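Local structure of lombricine kinase (Urechis caupo, 3JPZ) at residues 85-90 / 261-266; 40-45 / 70-75; 46-51 / 59-64; 127-132 / 267-272. The protein catalyses the reversible transfer of a phosphoryl group from ATP to lombricine, as a phosphagen kinase of the ATP:guanido phosphotransferase family. One frame throughout, in Å; residues are numbered along the deposited sequence. Where two conformers were deposited one is given.

The four contacts show how chemistry differs with burial. Interaction 1 is the partly exposed one and the only one with a charged group spanning the gap, an arginine that meets backbone carbonyls and a water. Interactions 2, 3 and 4 are buried. Interactions 2 and 3 share helix 44-53 and lie in the small N-terminal region; interaction 2 sets an aromatic ring on backbone and valines with no hydrogen bond across, whereas interaction 3 adds backbone hydrogen bonds to its aliphatic packing. Interaction 4 lays a tyrosine on a backbone turn. It adjoins interaction 3 twice: Ala63 to Ala269 ties 59-64 to 267-272, and Lys46 to Pro131 ties 46-51 to 127-132.

Interaction 1 of 4, residues 85-90 / 261-266; sequences KGFGPN and NQRLGY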
loop_
_atom_site.group_PDB
_atom_site.type_symbol
_atom_site.label_atom_id
_atom_site.label_comp_id
_atom_site.label_asym_id
_atom_site.label_seq_id
_atom_site.Cartn_x
_atom_site.Cartn_y
_atom_site.Cartn_z
ATOM N N LYS A 85 3.054 -2.778 -28.637
ATOM C CA LYS A 85 3.372 -3.642 -29.765
ATOM C C LYS A 85 3.908 -2.872 -30.961
ATOM O O LYS A 85 3.314 -2.877 -32.040
ATOM C CB LYS A 85 2.133 -4.442 -30.167
ATOM C CG LYS A 85 1.580 -5.316 -29.050
ATOM C CD LYS A 85 0.557 -6.308 -29.586
ATOM C CE LYS A 85 -0.295 -6.902 -28.474
ATOM N NZ LYS A 85 -1.198 -5.898 -27.851
ATOM N N GLY A 86 5.049 -2.226 -30.769
ATOM C CA GLY A 86 5.678 -1.479 -31.837
ATOM C C GLY A 86 5.359 -0.004 -31.750
ATOM O O GLY A 86 4.434 0.488 -32.392
ATOM N N PHE A 87 6.126 0.693 -30.924
ATOM C CA PHE A 87 6.076 2.145 -30.831
ATOM C C PHE A 87 7.415 2.573 -30.229
ATOM O O PHE A 87 7.567 2.650 -29.012
ATOM C CB PHE A 87 4.886 2.598 -29.980
ATOM C CG PHE A 87 4.575 4.067 -30.096
ATOM C CD1 PHE A 87 3.635 4.517 -31.002
ATOM C CD2 PHE A 87 5.224 4.994 -29.300
ATOM C CE1 PHE A 87 3.350 5.869 -31.111
ATOM C CE2 PHE A 87 4.943 6.342 -29.401
ATOM C CZ PHE A 87 4.009 6.783 -30.313
ATOM N N GLY A 88 8.398 2.792 -31.096
ATOM C CA GLY A 88 9.750 3.119 -30.674
ATOM C C GLY A 88 9.924 4.601 -30.423
ATOM O O GLY A 88 8.966 5.355 -30.517
ATOM N N PRO A 89 11.159 5.026 -30.122
ATOM C CA PRO A 89 11.472 6.418 -29.765
ATOM C C PRO A 89 11.128 7.426 -30.867
ATOM O O PRO A 89 10.734 8.554 -30.580
ATOM C CB PRO A 89 12.989 6.391 -29.532
ATOM C CG PRO A 89 13.337 4.953 -29.337
ATOM C CD PRO A 89 12.364 4.181 -30.156
ATOM N N ASN A 90 11.281 7.019 -32.118
ATOM C CA ASN A 90 11.046 7.909 -33.247
ATOM C C ASN A 90 9.619 7.829 -33.766
ATOM O O ASN A 90 9.249 8.536 -34.706
ATOM C CB ASN A 90 12.022 7.588 -34.376
ATOM C CG ASN A 90 13.445 8.010 -34.053
ATOM O OD1 ASN A 90 14.346 7.173 -33.955
ATOM N ND2 ASN A 90 13.652 9.311 -33.871
ATOM N N ASN A 261 2.127 15.790 -25.215
ATOM C CA ASN A 261 3.240 16.103 -26.091
ATOM C C ASN A 261 3.077 15.409 -27.433
ATOM O O ASN A 261 2.289 14.466 -27.570
ATOM C CB ASN A 261 4.600 15.814 -25.425
ATOM C CG ASN A 261 4.911 14.334 -25.327
ATOM O OD1 ASN A 261 4.705 13.586 -26.270
ATOM N ND2 ASN A 261 5.438 13.914 -24.186
ATOM N N GLN A 262 3.817 15.906 -28.416
ATOM C CA GLN A 262 3.663 15.509 -29.805
ATOM C C GLN A 262 3.984 14.035 -29.996
ATOM O O GLN A 262 3.398 13.379 -30.853
ATOM C CB GLN A 262 4.585 16.365 -30.677
ATOM C CG GLN A 262 4.244 16.380 -32.151
ATOM C CD GLN A 262 4.951 17.504 -32.879
ATOM O OE1 GLN A 262 6.090 17.842 -32.557
ATOM N NE2 GLN A 262 4.281 18.090 -33.862
ATOM N N ARG A 263 4.909 13.512 -29.194
ATOM C CA ARG A 263 5.343 12.122 -29.345
ATOM C C ARG A 263 4.356 11.107 -28.767
ATOM O O ARG A 263 4.072 10.087 -29.389
ATOM C CB ARG A 263 6.719 11.908 -28.706
ATOM C CG ARG A 263 7.083 10.432 -28.530
ATOM C CD ARG A 263 8.462 10.256 -27.905
ATOM N NE ARG A 263 8.651 8.936 -27.298
ATOM C CZ ARG A 263 8.719 7.797 -27.980
ATOM N NH1 ARG A 263 8.904 6.643 -27.343
ATOM N NH2 ARG A 263 8.600 7.811 -29.298
ATOM N N LEU A 264 3.843 11.389 -27.579
ATOM C CA LEU A 264 3.087 10.407 -26.818
ATOM C C LEU A 264 1.620 10.776 -26.676
ATOM O O LEU A 264 0.856 10.058 -26.037
ATOM C CB LEU A 264 3.699 10.257 -25.428
ATOM C CG LEU A 264 5.086 9.627 -25.430
ATOM C CD1 LEU A 264 5.593 9.451 -24.002
ATOM C CD2 LEU A 264 5.041 8.302 -26.168
ATOM N N GLY A 265 1.227 11.892 -27.277
ATOM C CA GLY A 265 -0.129 12.377 -27.132
ATOM C C GLY A 265 -0.394 12.716 -25.684
ATOM O O GLY A 265 0.441 13.326 -25.017
ATOM N N TYR A 266 -1.552 12.312 -25.185
ATOM C CA TYR A 266 -1.923 12.654 -23.825
ATOM C C TYR A 266 -1.169 11.801 -22.829
ATOM O O TYR A 266 -1.126 10.571 -22.934
ATOM C CB TYR A 266 -3.438 12.562 -23.626
ATOM C CG TYR A 266 -4.140 13.672 -24.361
ATOM C CD1 TYR A 266 -3.970 14.996 -23.972
ATOM C CD2 TYR A 266 -4.928 13.409 -25.473
ATOM C CE1 TYR A 266 -4.584 16.022 -24.652
ATOM C CE2 TYR A 266 -5.550 14.428 -26.159
ATOM C CZ TYR A 266 -5.372 15.737 -25.743
ATOM O OH TYR A 266 -5.989 16.763 -26.418
HETATM O O HOH W 1 8.995 3.892 -27.275
#
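Arg263 projects from a tight beta-hairpin, whose two short strands are 260-261 and 265-266, to hold the loop after helix 73-83 by the carbonyl of Gly88. A partly exposed guanidinium thus meets the loop through its backbone. With CG anti to the backbone N (chi1 166°) and the chain extended as far as NE, the guanidinium arrives at the loop with its edge leading. NH2 donates to Gly88 O over 2.8 Å in a nearly straight bond of 170°, and the oxygen lies in the guanidinium plane; NH1 adds only a weak bond to the same oxygen. NH1 also gives a hydrogen bond to a water 2.8 Å away, which in turn donates to Phe87 O, and it forms a salt bridge with Asp77 of helix 73-83.

The tight side centres on Phe87, which turns the edge of its ring to the hairpin, CZ standing 3.4 Å from Arg263 O and close to the ring plane. Its CE2 packs 3.8 Å from Leu264 CD2, and Ile80 of helix 73-83 touches both side chains. Phe87 CE2 also lies over one face of the guanidinium, while Pro89 CA covers the opposite face, 3.5 Å from Arg263 NH1. The loose side is Asn90 and the exposed ring of Pro89, whose CB comes no nearer than 4.6 Å to Arg263 NH2. The contact joins the loop that follows helix 73-83 to a hairpin within the catalytic sequence. The hairpin's turn is itself fixed by an Asx motif, in which Asn261 OD1 accepts from Leu264 N at 2.7 Å.

Interaction 2 of 4, residues 40-45 / 70-75; sequences HGVTVD and EVFKEL
Phe72 drives its ring against the backbone of 42-44, and the contact illustrates how one aromatic residue can cover the start of a helix without any hydrogen bond crossing the gap. Phe72 sits at the break between helix 68-71 and helix 73-83, closing the first and occupying the N-cap position of the second. Its CB points toward the opposing segment, and CG, anti to the carbonyl carbon (chi1 -48°), is placed nearer still to 42-44. Beyond CG, CD1 comes first to Val44, 4.0 Å from its CB. CE1 lies nearest Val44 N, at 3.3 Å, and then Val44 CA. At the far end CZ approaches Val44 N at 3.1 Å and also meets the carbonyl carbon of Thr43. On the returning side CE2 packs 4.0 Å from Val42 CG1, the two side chains running obliquely to one another. Val42 O stands at the ring's edge, in its plane, 3.5 Å from Phe72 CZ.

The two faces are filled differently. Val44 CA covers one, offset toward the rim, and Val71 CG1 sits over the centre of the other, so the ring is sandwiched between valines of both segments. Beside the ring, Leu75 CD2 extends the apolar patch to Val44 CG2 at 4.2 Å. Thr43, the N-cap of helix 44-53, directs OG1 to Lys46 N. Around this buried seam, helix 27-33 contributes Leu33 against Val44 and Met29 against Leu75, so that helices 27-33, 44-53 and 73-83 converge in the small helical N-terminal domain.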
loop_
_atom_site.group_PDB
_atom_site.type_symbol
_atom_site.label_atom_id
_atom_site.label_comp_id
_atom_site.label_asym_id
_atom_site.label_seq_id
_atom_site.Cartn_x
_atom_site.Cartn_y
_atom_site.Cartn_z
ATOM N N HIS A 40 10.166 17.266 -9.742
ATOM C CA HIS A 40 9.272 16.987 -8.625
ATOM C C HIS A 40 9.822 15.867 -7.737
ATOM O O HIS A 40 9.155 15.416 -6.803
ATOM C CB HIS A 40 7.866 16.652 -9.121
ATOM C CG HIS A 40 7.250 17.723 -9.966
ATOM N ND1 HIS A 40 6.996 17.556 -11.311
ATOM C CD2 HIS A 40 6.838 18.976 -9.658
ATOM C CE1 HIS A 40 6.449 18.658 -11.792
ATOM N NE2 HIS A 40 6.344 19.536 -10.811
ATOM N N GLY A 41 11.038 15.424 -8.035
ATOM C CA GLY A 41 11.748 14.500 -7.170
ATOM C C GLY A 41 11.415 13.047 -7.436
ATOM O O GLY A 41 11.803 12.160 -6.680
ATOM N N VAL A 42 10.676 12.795 -8.506
ATOM C CA VAL A 42 10.432 11.425 -8.930
ATOM C C VAL A 42 11.762 10.772 -9.280
ATOM O O VAL A 42 12.593 11.361 -9.963
ATOM C CB VAL A 42 9.502 11.360 -10.148
ATOM C CG1 VAL A 42 9.367 9.916 -10.630
ATOM C CG2 VAL A 42 8.149 11.940 -9.801
ATOM N N THR A 43 11.946 9.542 -8.818
ATOM C CA THR A 43 13.176 8.803 -9.053
ATOM C C THR A 43 12.882 7.509 -9.795
ATOM O O THR A 43 11.740 7.068 -9.849
ATOM C CB THR A 43 13.812 8.389 -7.728
ATOM O OG1 THR A 43 12.965 7.425 -7.096
ATOM C CG2 THR A 43 13.982 9.587 -6.811
ATOM N N VAL A 44 13.921 6.886 -10.344
ATOM C CA VAL A 44 13.750 5.620 -11.041
ATOM C C VAL A 44 13.069 4.618 -10.116
ATOM O O VAL A 44 12.165 3.900 -10.529
ATOM C CB VAL A 44 15.094 5.046 -11.552
ATOM C CG1 VAL A 44 15.958 4.542 -10.396
ATOM C CG2 VAL A 44 14.843 3.930 -12.557
ATOM N N ASP A 45 13.489 4.601 -8.856
ATOM C CA ASP A 45 12.930 3.677 -7.887
ATOM C C ASP A 45 11.432 3.845 -7.760
ATOM O O ASP A 45 10.711 2.862 -7.708
ATOM C CB ASP A 45 13.596 3.845 -6.525
ATOM C CG ASP A 45 14.779 2.931 -6.356
ATOM O OD1 ASP A 45 15.119 2.238 -7.341
ATOM O OD2 ASP A 45 15.356 2.897 -5.251
ATOM N N GLU A 70 10.623 11.803 -19.681
ATOM C CA GLU A 70 11.873 12.247 -20.273
ATOM C C GLU A 70 13.085 11.892 -19.401
ATOM O O GLU A 70 14.070 11.381 -19.910
ATOM C CB GLU A 70 11.829 13.740 -20.601
ATOM C CG GLU A 70 11.367 14.623 -19.470
ATOM C CD GLU A 70 11.762 16.073 -19.673
ATOM O OE1 GLU A 70 11.667 16.563 -20.819
ATOM O OE2 GLU A 70 12.171 16.722 -18.685
ATOM N N VAL A 71 13.011 12.136 -18.096
ATOM C CA VAL A 71 14.147 11.860 -17.217
ATOM C C VAL A 71 14.486 10.371 -17.213
ATOM O O VAL A 71 15.656 9.990 -17.203
ATOM C CB VAL A 71 13.887 12.351 -15.779
ATOM C CG1 VAL A 71 14.946 11.808 -14.821
ATOM C CG2 VAL A 71 13.870 13.861 -15.745
ATOM N N PHE A 72 13.458 9.534 -17.227
ATOM C CA PHE A 72 13.637 8.091 -17.349
ATOM C C PHE A 72 13.148 7.641 -18.711
ATOM O O PHE A 72 12.570 6.568 -18.863
ATOM C CB PHE A 72 12.893 7.399 -16.219
ATOM C CG PHE A 72 13.174 8.011 -14.884
ATOM C CD1 PHE A 72 14.425 7.881 -14.309
ATOM C CD2 PHE A 72 12.214 8.765 -14.233
ATOM C CE1 PHE A 72 14.700 8.465 -13.093
ATOM C CE2 PHE A 72 12.486 9.347 -13.013
ATOM C CZ PHE A 72 13.727 9.198 -12.445
ATOM N N LYS A 73 13.407 8.489 -19.702
ATOM C CA LYS A 73 12.966 8.268 -21.072
ATOM C C LYS A 73 13.301 6.879 -21.595
ATOM O O LYS A 73 12.470 6.236 -22.228
ATOM C CB LYS A 73 13.579 9.317 -21.997
ATOM C CG LYS A 73 13.065 9.259 -23.423
ATOM C CD LYS A 73 13.481 10.488 -24.206
ATOM C CE LYS A 73 12.459 10.830 -25.277
ATOM N NZ LYS A 73 12.017 9.624 -26.023
ATOM N N GLU A 74 14.515 6.414 -21.338
ATOM C CA GLU A 74 14.969 5.171 -21.946
ATOM C C GLU A 74 14.248 3.966 -21.354
ATOM O O GLU A 74 14.156 2.917 -21.993
ATOM C CB GLU A 74 16.479 5.015 -21.790
ATOM C CG GLU A 74 16.921 4.319 -20.520
ATOM C CD GLU A 74 18.403 4.025 -20.535
ATOM O OE1 GLU A 74 18.861 3.318 -21.459
ATOM O OE2 GLU A 74 19.109 4.515 -19.633
ATOM N N LEU A 75 13.731 4.124 -20.140
ATOM C CA LEU A 75 12.980 3.056 -19.498
ATOM C C LEU A 75 11.531 3.067 -19.957
ATOM O O LEU A 75 10.956 2.024 -20.283
ATOM C CB LEU A 75 13.061 3.178 -17.971
ATOM C CG LEU A 75 12.301 2.112 -17.182
ATOM C CD1 LEU A 75 12.580 0.704 -17.711
ATOM C CD2 LEU A 75 12.645 2.215 -15.707
#

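Interaction 3 of 4, residues 46-51 / 59-64; sequences KVIQPS and IGLIAG
Val47 and Ile62 are joined by the principal hydrogen bond of this contact, in which a kinked helix lends a carbonyl to an extended strand-like segment. Pro50 has no N-H to give, and Ser51 N makes no bond to Val47 O, giving only weak ones to Ile48 O and, across the contact, to Gly60 O at 3.0 Å. Val47 O instead accepts Ile62 N at 2.9 Å (156°), in the carbonyl plane and on a lone pair. CA-H...O contacts form a second class: Leu61 CA stands 3.3 Å from Val47 O, and Val47 CA only 3.0 Å from Ile62 O.

The third class is aliphatic. Val47 and Leu61 lie side by side, pointing the same way, with Val47 CG2 3.6 Å from Leu61 CD1; Leu61 CG, anti to the backbone N (chi1 -179°), is thereby placed 4.1 Å from Val47 O. Pro50 and Ile62 instead meet at about a right angle, CG to CG2 at 3.8 Å. Gly60, with positive phi, passes close against Ser51, CA to CA 3.5 Å. Outside these segments, Val21 of helix 20-24 packs on Ile48 and Leu61, and Phe76 of helix 73-83 on Leu61.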
loop_
_atom_site.group_PDB
_atom_site.type_symbol
_atom_site.label_atom_id
_atom_site.label_comp_id
_atom_site.label_asym_id
_atom_site.label_seq_id
_atom_site.Cartn_x
_atom_site.Cartn_y
_atom_site.Cartn_z
ATOM N N LYS A 46 10.975 5.092 -7.704
ATOM C CA LYS A 46 9.545 5.392 -7.674
ATOM C C LYS A 46 8.797 4.831 -8.889
ATOM O O LYS A 46 7.747 4.211 -8.748
ATOM C CB LYS A 46 9.322 6.906 -7.624
ATOM C CG LYS A 46 7.854 7.290 -7.652
ATOM C CD LYS A 46 7.166 6.875 -6.373
ATOM C CE LYS A 46 5.672 6.968 -6.489
ATOM N NZ LYS A 46 5.013 6.646 -5.187
ATOM N N VAL A 47 9.310 5.071 -10.090
ATOM C CA VAL A 47 8.550 4.697 -11.275
ATOM C C VAL A 47 8.565 3.190 -11.502
ATOM O O VAL A 47 7.696 2.656 -12.183
ATOM C CB VAL A 47 9.035 5.423 -12.538
ATOM C CG1 VAL A 47 9.015 6.929 -12.306
ATOM C CG2 VAL A 47 10.428 4.938 -12.952
ATOM N N ILE A 48 9.533 2.496 -10.912
ATOM C CA ILE A 48 9.612 1.045 -11.108
ATOM C C ILE A 48 9.127 0.247 -9.908
ATOM O O ILE A 48 9.081 -0.982 -9.958
ATOM C CB ILE A 48 11.041 0.586 -11.450
ATOM C CG1 ILE A 48 11.962 0.761 -10.243
ATOM C CG2 ILE A 48 11.565 1.344 -12.659
ATOM C CD1 ILE A 48 13.235 -0.012 -10.344
ATOM N N GLN A 49 8.761 0.928 -8.831
ATOM C CA GLN A 49 8.347 0.228 -7.611
ATOM C C GLN A 49 7.334 -0.893 -7.864
ATOM O O GLN A 49 7.528 -2.014 -7.400
ATOM C CB GLN A 49 7.775 1.194 -6.581
ATOM C CG GLN A 49 7.454 0.512 -5.255
ATOM C CD GLN A 49 8.680 -0.079 -4.590
ATOM O OE1 GLN A 49 9.606 0.636 -4.241
ATOM N NE2 GLN A 49 8.688 -1.397 -4.410
ATOM N N PRO A 50 6.241 -0.594 -8.585
ATOM C CA PRO A 50 5.219 -1.617 -8.837
ATOM C C PRO A 50 5.799 -2.880 -9.469
ATOM O O PRO A 50 5.350 -3.990 -9.174
ATOM C CB PRO A 50 4.272 -0.932 -9.823
ATOM C CG PRO A 50 4.462 0.526 -9.581
ATOM C CD PRO A 50 5.900 0.696 -9.203
ATOM N N SER A 51 6.789 -2.685 -10.334
ATOM C CA SER A 51 7.411 -3.788 -11.060
ATOM C C SER A 51 8.143 -4.742 -10.120
ATOM O O SER A 51 8.330 -5.914 -10.434
ATOM C CB SER A 51 8.383 -3.251 -12.113
ATOM O OG SER A 51 9.583 -2.793 -11.521
ATOM N N ILE A 59 3.012 -4.465 -16.274
ATOM C CA ILE A 59 3.997 -3.560 -16.829
ATOM C C ILE A 59 4.969 -3.213 -15.721
ATOM O O ILE A 59 6.156 -3.449 -15.837
ATOM C CB ILE A 59 3.369 -2.263 -17.352
ATOM C CG1 ILE A 59 2.309 -2.565 -18.411
ATOM C CG2 ILE A 59 4.444 -1.378 -17.927
ATOM C CD1 ILE A 59 1.628 -1.319 -18.955
ATOM N N GLY A 60 4.442 -2.648 -14.641
ATOM C CA GLY A 60 5.232 -2.353 -13.460
ATOM C C GLY A 60 5.873 -0.980 -13.473
ATOM O O GLY A 60 6.605 -0.619 -12.550
ATOM N N LEU A 61 5.617 -0.219 -14.529
ATOM C CA LEU A 61 6.200 1.110 -14.672
ATOM C C LEU A 61 5.122 2.171 -14.545
ATOM O O LEU A 61 4.063 2.061 -15.144
ATOM C CB LEU A 61 6.896 1.245 -16.025
ATOM C CG LEU A 61 7.560 2.595 -16.290
ATOM C CD1 LEU A 61 8.696 2.813 -15.304
ATOM C CD2 LEU A 61 8.063 2.684 -17.724
ATOM N N ILE A 62 5.395 3.216 -13.775
ATOM C CA ILE A 62 4.425 4.284 -13.610
ATOM C C ILE A 62 5.120 5.629 -13.413
ATOM O O ILE A 62 6.131 5.727 -12.729
ATOM C CB ILE A 62 3.477 3.989 -12.438
ATOM C CG1 ILE A 62 2.360 5.032 -12.388
ATOM C CG2 ILE A 62 4.258 3.938 -11.133
ATOM C CD1 ILE A 62 1.141 4.596 -11.604
ATOM N N ALA A 63 4.590 6.661 -14.054
ATOM C CA ALA A 63 5.167 7.990 -13.944
ATOM C C ALA A 63 4.727 8.626 -12.648
ATOM O O ALA A 63 3.550 8.591 -12.292
ATOM C CB ALA A 63 4.747 8.853 -15.136
ATOM N N GLY A 64 5.682 9.194 -11.927
ATOM C CA GLY A 64 5.350 10.025 -10.791
ATOM C C GLY A 64 4.887 11.388 -11.270
ATOM O O GLY A 64 4.156 12.094 -10.575
#

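Interaction 4 of 4, residues 127-132 / 267-272; sequences LCYPPS and LCACPS
Tyr129 lays one ring face on the turn at Ala269, a CH-pi contact in which the methyl CB stands 4.1 Å from the ring centroid and 28° off the normal. In the first shell Tyr129 CG, anti to its carbonyl carbon (chi1 -64°), is the ring atom nearest that methyl, 3.7 Å from Ala269 CB, while Ala269 N lies above the ring's centre. Farther along, CZ rests 3.5 Å from Cys268 C, so the ring face covers the peptide between Cys268 and Ala269. Tyr129 OH ends against the backbone, 3.1 Å from Leu267 C; neither Cys268 N nor Leu267 O, though close, makes a hydrogen bond with it. Pro131 CD completes the shell at 4.4 Å from Ala269 CB.

The second shell is made of hydrogen bonds. Tyr129 O accepts Ser132 N at 3.0 Å, closing a turn through the two prolines. On the other side Ala269 is hydrogen-bonded through its backbone to Ala63, and Cys268 O receives Tyr69 OH.

The buried contact joins the loop after strand 113-122 to the loop before strand 279-285. The side chain of Cys268 is about 8 Å from that of Arg223, which binds ADP in another structure of this protein though none is bound to this chain, and Cys270, Pro271 and Ser272 open the Cys-Pro-Ser-Asn-Leu-Gly-Thr signature of the phosphagen kinases.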
loop_
_atom_site.group_PDB
_atom_site.type_symbol
_atom_site.label_atom_id
_atom_site.label_comp_id
_atom_site.label_asym_id
_atom_site.label_seq_id
_atom_site.Cartn_x
_atom_site.Cartn_y
_atom_site.Cartn_z
ATOM N N LEU A 127 1.535 19.385 -12.366
ATOM C CA LEU A 127 1.160 18.675 -11.149
ATOM C C LEU A 127 1.431 17.175 -11.225
ATOM O O LEU A 127 1.116 16.517 -12.219
ATOM C CB LEU A 127 -0.312 18.900 -10.849
ATOM C CG LEU A 127 -0.704 20.371 -10.688
ATOM C CD1 LEU A 127 -2.208 20.513 -10.685
ATOM C CD2 LEU A 127 -0.109 20.943 -9.417
ATOM N N CYS A 128 1.989 16.636 -10.148
ATOM C CA CYS A 128 2.359 15.229 -10.121
ATOM C C CYS A 128 1.142 14.332 -10.217
ATOM O O CYS A 128 0.091 14.625 -9.667
ATOM C CB CYS A 128 3.153 14.913 -8.852
ATOM S SG CYS A 128 4.866 15.453 -8.947
ATOM N N TYR A 129 1.302 13.232 -10.937
ATOM C CA TYR A 129 0.340 12.148 -10.912
ATOM C C TYR A 129 0.142 11.593 -9.501
ATOM O O TYR A 129 0.965 11.809 -8.616
ATOM C CB TYR A 129 0.832 11.026 -11.815
ATOM C CG TYR A 129 0.936 11.398 -13.271
ATOM C CD1 TYR A 129 -0.154 11.921 -13.962
ATOM C CD2 TYR A 129 2.112 11.189 -13.971
ATOM C CE1 TYR A 129 -0.060 12.243 -15.301
ATOM C CE2 TYR A 129 2.215 11.513 -15.302
ATOM C CZ TYR A 129 1.125 12.038 -15.963
ATOM O OH TYR A 129 1.236 12.346 -17.296
ATOM N N PRO A 130 -0.948 10.845 -9.297
ATOM C CA PRO A 130 -1.303 10.202 -8.026
ATOM C C PRO A 130 -0.167 9.454 -7.317
ATOM O O PRO A 130 -0.144 9.440 -6.095
ATOM C CB PRO A 130 -2.398 9.222 -8.439
ATOM C CG PRO A 130 -3.075 9.914 -9.572
ATOM C CD PRO A 130 -1.983 10.629 -10.322
ATOM N N PRO A 131 0.755 8.827 -8.062
ATOM C CA PRO A 131 1.801 8.114 -7.326
ATOM C C PRO A 131 2.692 9.038 -6.493
ATOM O O PRO A 131 3.164 8.604 -5.441
ATOM C CB PRO A 131 2.617 7.430 -8.439
ATOM C CG PRO A 131 1.673 7.347 -9.605
ATOM C CD PRO A 131 0.859 8.615 -9.512
ATOM N N SER A 132 2.893 10.277 -6.941
ATOM C CA SER A 132 3.891 11.162 -6.345
ATOM C C SER A 132 3.349 12.514 -5.879
ATOM O O SER A 132 4.093 13.315 -5.329
ATOM C CB SER A 132 5.014 11.416 -7.347
ATOM O OG SER A 132 5.654 10.208 -7.708
ATOM N N LEU A 267 -0.560 12.478 -21.868
ATOM C CA LEU A 267 0.275 11.819 -20.889
ATOM C C LEU A 267 -0.553 11.400 -19.693
ATOM O O LEU A 267 -1.395 12.147 -19.204
ATOM C CB LEU A 267 1.409 12.749 -20.463
ATOM C CG LEU A 267 2.445 13.039 -21.551
ATOM C CD1 LEU A 267 3.192 14.329 -21.243
ATOM C CD2 LEU A 267 3.418 11.876 -21.708
ATOM N N CYS A 268 -0.302 10.181 -19.235
ATOM C CA CYS A 268 -0.941 9.641 -18.050
ATOM C C CYS A 268 0.137 8.894 -17.277
ATOM O O CYS A 268 1.231 8.703 -17.785
ATOM C CB CYS A 268 -2.059 8.696 -18.461
ATOM S SG CYS A 268 -1.480 7.449 -19.620
ATOM N N ALA A 269 -0.154 8.474 -16.053
ATOM C CA ALA A 269 0.869 7.864 -15.221
ATOM C C ALA A 269 1.212 6.480 -15.749
ATOM O O ALA A 269 2.369 6.088 -15.763
ATOM C CB ALA A 269 0.411 7.787 -13.778
ATOM N N CYS A 270 0.208 5.743 -16.197
ATOM C CA CYS A 270 0.452 4.401 -16.710
ATOM C C CYS A 270 0.634 4.445 -18.215
ATOM O O CYS A 270 -0.234 4.939 -18.934
ATOM C CB CYS A 270 -0.680 3.456 -16.363
ATOM S SG CYS A 270 -0.424 1.763 -16.995
ATOM N N PRO A 271 1.768 3.917 -18.696
ATOM C CA PRO A 271 2.129 3.921 -20.117
ATOM C C PRO A 271 1.093 3.213 -20.981
ATOM O O PRO A 271 1.025 3.467 -22.179
ATOM C CB PRO A 271 3.460 3.158 -20.145
ATOM C CG PRO A 271 4.000 3.279 -18.757
ATOM C CD PRO A 271 2.798 3.265 -17.869
ATOM N N SER A 272 0.296 2.341 -20.373
ATOM C CA SER A 272 -0.714 1.597 -21.106
ATOM C C SER A 272 -1.744 2.546 -21.695
ATOM O O SER A 272 -2.375 2.235 -22.696
ATOM C CB SER A 272 -1.417 0.612 -20.178
ATOM O OG SER A 272 -2.230 1.298 -19.243
#